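Local coordinates for ABC transporter, periplasmic substrate-binding protein (PDB 2HPG), which probably binds a solute in the periplasm as the substrate-binding component of a tripartite ATP-independent (TRAP) transporter, at residues A[159-164]-A[199-204]. Residues are numbered along the deposited sequence; the frame is centred on the assembly and turned at random.
Sequences LRIRTP and GAELTY
Two short parallel strands of a periplasmic binding-protein sheet, 160-162 and 199-202, meet where Ile161 lies beside Gly199 and then splay apart at 38°. Arg162 N donates a nearly straight bond to Gly199 O (3.0 Å), while Gly199 N returns only a weak one to Arg160 O. Glycine suits this place because Ile161 CD1 packs on its CA at 3.7 Å, leaving little room for a beta carbon. Past the bridge a water fills in for direct pairing: it donates to Arg162 O and accepts from Arg162 NE and Glu201 N (3.2 Å). Arg162, bent at chi2 and chi3, lays CG against Ala200 CB, carries NH2 to Leu202 CD2 and bonds Val183 O through NH1. Glu201 CB already points toward the first strand, and with CG between backbone N and carbonyl carbon (chi1 55°) a further bend at chi2 brings the carboxylate to Thr163. Thr163 OG1 donates to Glu201 OE1 at 2.7 Å from above the carboxylate plane. Arg142 forms a salt bridge to the same oxygen and His224 bonds OE2, so this buried acid is gripped at both oxygens, which probably helps keep it ionised. An alanine at Glu201 would probably leave Arg142 without this countercharge and Thr163 OG1 without its acceptor. Helix 167-176 leads from 160-162 to strand 179-181 and helix 188-193 from there to 199-202, placing 160-162 between the two strands, as is characteristic of the alpha/beta fold of periplasmic binding proteins.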
ATOM      1  N   LEU A 159      21.241   8.988   8.172  1.00 22.89           N
ATOM      2  CA  LEU A 159      20.974   7.562   7.993  1.00 22.42           C
ATOM      3  C   LEU A 159      20.423   7.265   6.597  1.00 21.87           C
ATOM      4  O   LEU A 159      19.409   7.829   6.200  1.00 21.90           O
ATOM      5  CB  LEU A 159      20.004   7.025   9.053  1.00 22.87           C
ATOM      6  CG  LEU A 159      20.487   6.892  10.510  1.00 23.43           C
ATOM      7  CD1 LEU A 159      19.529   6.001  11.277  1.00 22.39           C
ATOM      8  CD2 LEU A 159      21.892   6.347  10.624  1.00 24.04           C
ATOM      9  N   ARG A 160      21.092   6.368   5.874  1.00 20.50           N
ATOM     10  CA  ARG A 160      20.605   5.905   4.582  1.00 19.88           C
ATOM     11  C   ARG A 160      19.531   4.855   4.833  1.00 19.08           C
ATOM     12  O   ARG A 160      19.842   3.742   5.203  1.00 18.77           O
ATOM     13  CB  ARG A 160      21.728   5.296   3.740  1.00 20.17           C
ATOM     14  CG  ARG A 160      22.794   6.282   3.230  1.00 20.21           C
ATOM     15  CD  ARG A 160      23.968   6.446   4.146  1.00 20.67           C
ATOM     16  NE  ARG A 160      24.474   5.178   4.684  1.00 21.58           N
ATOM     17  CZ  ARG A 160      25.209   4.294   4.022  1.00 21.52           C
ATOM     18  NH1 ARG A 160      25.598   4.525   2.773  1.00 22.66           N
ATOM     19  NH2 ARG A 160      25.581   3.164   4.631  1.00 20.26           N
ATOM     20  N   ILE A 161      18.275   5.216   4.617  1.00 17.89           N
ATOM     21  CA  ILE A 161      17.139   4.294   4.835  1.00 17.42           C
ATOM     22  C   ILE A 161      16.466   3.928   3.520  1.00 17.57           C
ATOM     23  O   ILE A 161      16.009   4.804   2.775  1.00 17.37           O
ATOM     24  CB  ILE A 161      16.070   4.953   5.740  1.00 17.43           C
ATOM     25  CG1 ILE A 161      16.640   5.248   7.137  1.00 16.53           C
ATOM     26  CG2 ILE A 161      14.847   4.093   5.846  1.00 15.50           C
ATOM     27  CD1 ILE A 161      17.145   4.002   7.901  1.00 16.74           C
ATOM     28  N   ARG A 162      16.366   2.636   3.244  1.00 17.49           N
ATOM     29  CA  ARG A 162      15.832   2.212   1.969  1.00 17.58           C
ATOM     30  C   ARG A 162      14.318   2.324   2.051  1.00 17.23           C
ATOM     31  O   ARG A 162      13.697   2.012   3.086  1.00 15.56           O
ATOM     32  CB  ARG A 162      16.343   0.823   1.548  1.00 18.43           C
ATOM     33  CG  ARG A 162      15.358  -0.298   1.578  1.00 20.08           C
ATOM     34  CD  ARG A 162      14.589  -0.529   0.309  1.00 20.19           C
ATOM     35  NE  ARG A 162      13.251  -0.922   0.668  1.00 21.74           N
ATOM     36  CZ  ARG A 162      12.287  -1.388  -0.121  1.00 18.71           C
ATOM     37  NH1 ARG A 162      12.440  -1.705  -1.391  1.00 20.21           N
ATOM     38  NH2 ARG A 162      11.115  -1.610   0.450  1.00 18.59           N
ATOM     39  N   THR A 163      13.742   2.849   0.975  1.00 17.24           N
ATOM     40  CA  THR A 163      12.281   3.007   0.868  1.00 17.30           C
ATOM     41  C   THR A 163      11.950   2.850  -0.630  1.00 16.97           C
ATOM     42  O   THR A 163      12.842   2.992  -1.454  1.00 15.74           O
ATOM     43  CB  THR A 163      11.857   4.362   1.476  1.00 18.02           C
ATOM     44  OG1 THR A 163      10.432   4.429   1.590  1.00 17.89           O
ATOM     45  CG2 THR A 163      12.393   5.515   0.642  1.00 17.46           C
ATOM     46  N   PRO A 164      10.708   2.465  -0.985  1.00 17.51           N
ATOM     47  CA  PRO A 164      10.371   2.265  -2.403  1.00 17.78           C
ATOM     48  C   PRO A 164      10.691   3.482  -3.272  1.00 18.97           C
ATOM     49  O   PRO A 164      10.924   4.565  -2.746  1.00 19.44           O
ATOM     50  CB  PRO A 164       8.886   1.978  -2.355  1.00 17.81           C
ATOM     51  CG  PRO A 164       8.686   1.367  -1.035  1.00 18.12           C
ATOM     52  CD  PRO A 164       9.574   2.105  -0.118  1.00 17.27           C
ATOM     53  N   GLY A 199      19.490   1.028   7.085  1.00 18.03           N
ATOM     54  CA  GLY A 199      18.229   0.455   7.551  1.00 17.06           C
ATOM     55  C   GLY A 199      17.149   0.537   6.501  1.00 15.65           C
ATOM     56  O   GLY A 199      17.409   0.824   5.328  1.00 16.11           O
ATOM     57  N   ALA A 200      15.930   0.246   6.928  1.00 15.43           N
ATOM     58  CA  ALA A 200      14.768   0.216   6.051  1.00 14.69           C
ATOM     59  C   ALA A 200      13.557   0.681   6.846  1.00 14.81           C
ATOM     60  O   ALA A 200      13.675   1.136   7.979  1.00 15.83           O
ATOM     61  CB  ALA A 200      14.540  -1.202   5.504  1.00 14.26           C
ATOM     62  N   GLU A 201      12.383   0.608   6.233  1.00 13.94           N
ATOM     63  CA  GLU A 201      11.164   0.966   6.910  1.00 14.01           C
ATOM     64  C   GLU A 201      10.107   0.049   6.330  1.00 13.43           C
ATOM     65  O   GLU A 201       9.914   0.018   5.122  1.00 13.84           O
ATOM     66  CB  GLU A 201      10.868   2.462   6.726  1.00 14.37           C
ATOM     67  CG  GLU A 201      10.818   2.963   5.321  1.00 15.53           C
ATOM     68  CD  GLU A 201       9.481   2.785   4.642  1.00 17.24           C
ATOM     69  OE1 GLU A 201       9.458   2.661   3.405  1.00 18.02           O
ATOM     70  OE2 GLU A 201       8.457   2.759   5.331  1.00 18.80           O
ATOM     71  N   LEU A 202       9.526  -0.792   7.177  1.00 13.22           N
ATOM     72  CA  LEU A 202       8.802  -1.980   6.726  1.00 13.18           C
ATOM     73  C   LEU A 202       7.751  -2.377   7.752  1.00 12.55           C
ATOM     74  O   LEU A 202       7.703  -1.839   8.841  1.00 11.52           O
ATOM     75  CB  LEU A 202       9.780  -3.158   6.550  1.00 14.20           C
ATOM     76  CG  LEU A 202      10.834  -3.067   5.438  1.00 13.61           C
ATOM     77  CD1 LEU A 202      11.849  -4.220   5.554  1.00 15.13           C
ATOM     78  CD2 LEU A 202      10.238  -3.052   4.026  1.00 10.69           C
ATOM     79  N   THR A 203       6.906  -3.341   7.391  1.00 13.61           N
ATOM     80  CA  THR A 203       6.026  -3.993   8.338  1.00 13.54           C
ATOM     81  C   THR A 203       6.775  -5.129   9.047  1.00 14.88           C
ATOM     82  O   THR A 203       7.827  -5.539   8.590  1.00 15.42           O
ATOM     83  CB  THR A 203       4.866  -4.624   7.602  1.00 13.68           C
ATOM     84  OG1 THR A 203       5.374  -5.675   6.789  1.00 12.67           O
ATOM     85  CG2 THR A 203       4.164  -3.574   6.729  1.00 12.15           C
ATOM     86  N   TYR A 204       6.223  -5.628  10.156  1.00 14.96           N
ATOM     87  CA  TYR A 204       6.841  -6.725  10.898  1.00 15.53           C
ATOM     88  C   TYR A 204       6.878  -8.014  10.056  1.00 15.30           C
ATOM     89  O   TYR A 204       7.819  -8.799  10.148  1.00 15.67           O
ATOM     90  CB  TYR A 204       6.084  -6.967  12.213  1.00 15.82           C
ATOM     91  CG  TYR A 204       6.413  -6.002  13.362  1.00 15.65           C
ATOM     92  CD1 TYR A 204       7.549  -6.176  14.128  1.00 14.53           C
ATOM     93  CD2 TYR A 204       5.561  -4.943  13.694  1.00 15.41           C
ATOM     94  CE1 TYR A 204       7.818  -5.370  15.189  1.00 15.24           C
ATOM     95  CE2 TYR A 204       5.844  -4.109  14.765  1.00 14.95           C
ATOM     96  CZ  TYR A 204       6.986  -4.322  15.495  1.00 16.23           C
ATOM     97  OH  TYR A 204       7.336  -3.516  16.566  1.00 15.87           O
TER
HETATM   98  O   HOH W   1      11.877   0.217   3.093  1.00 14.47           O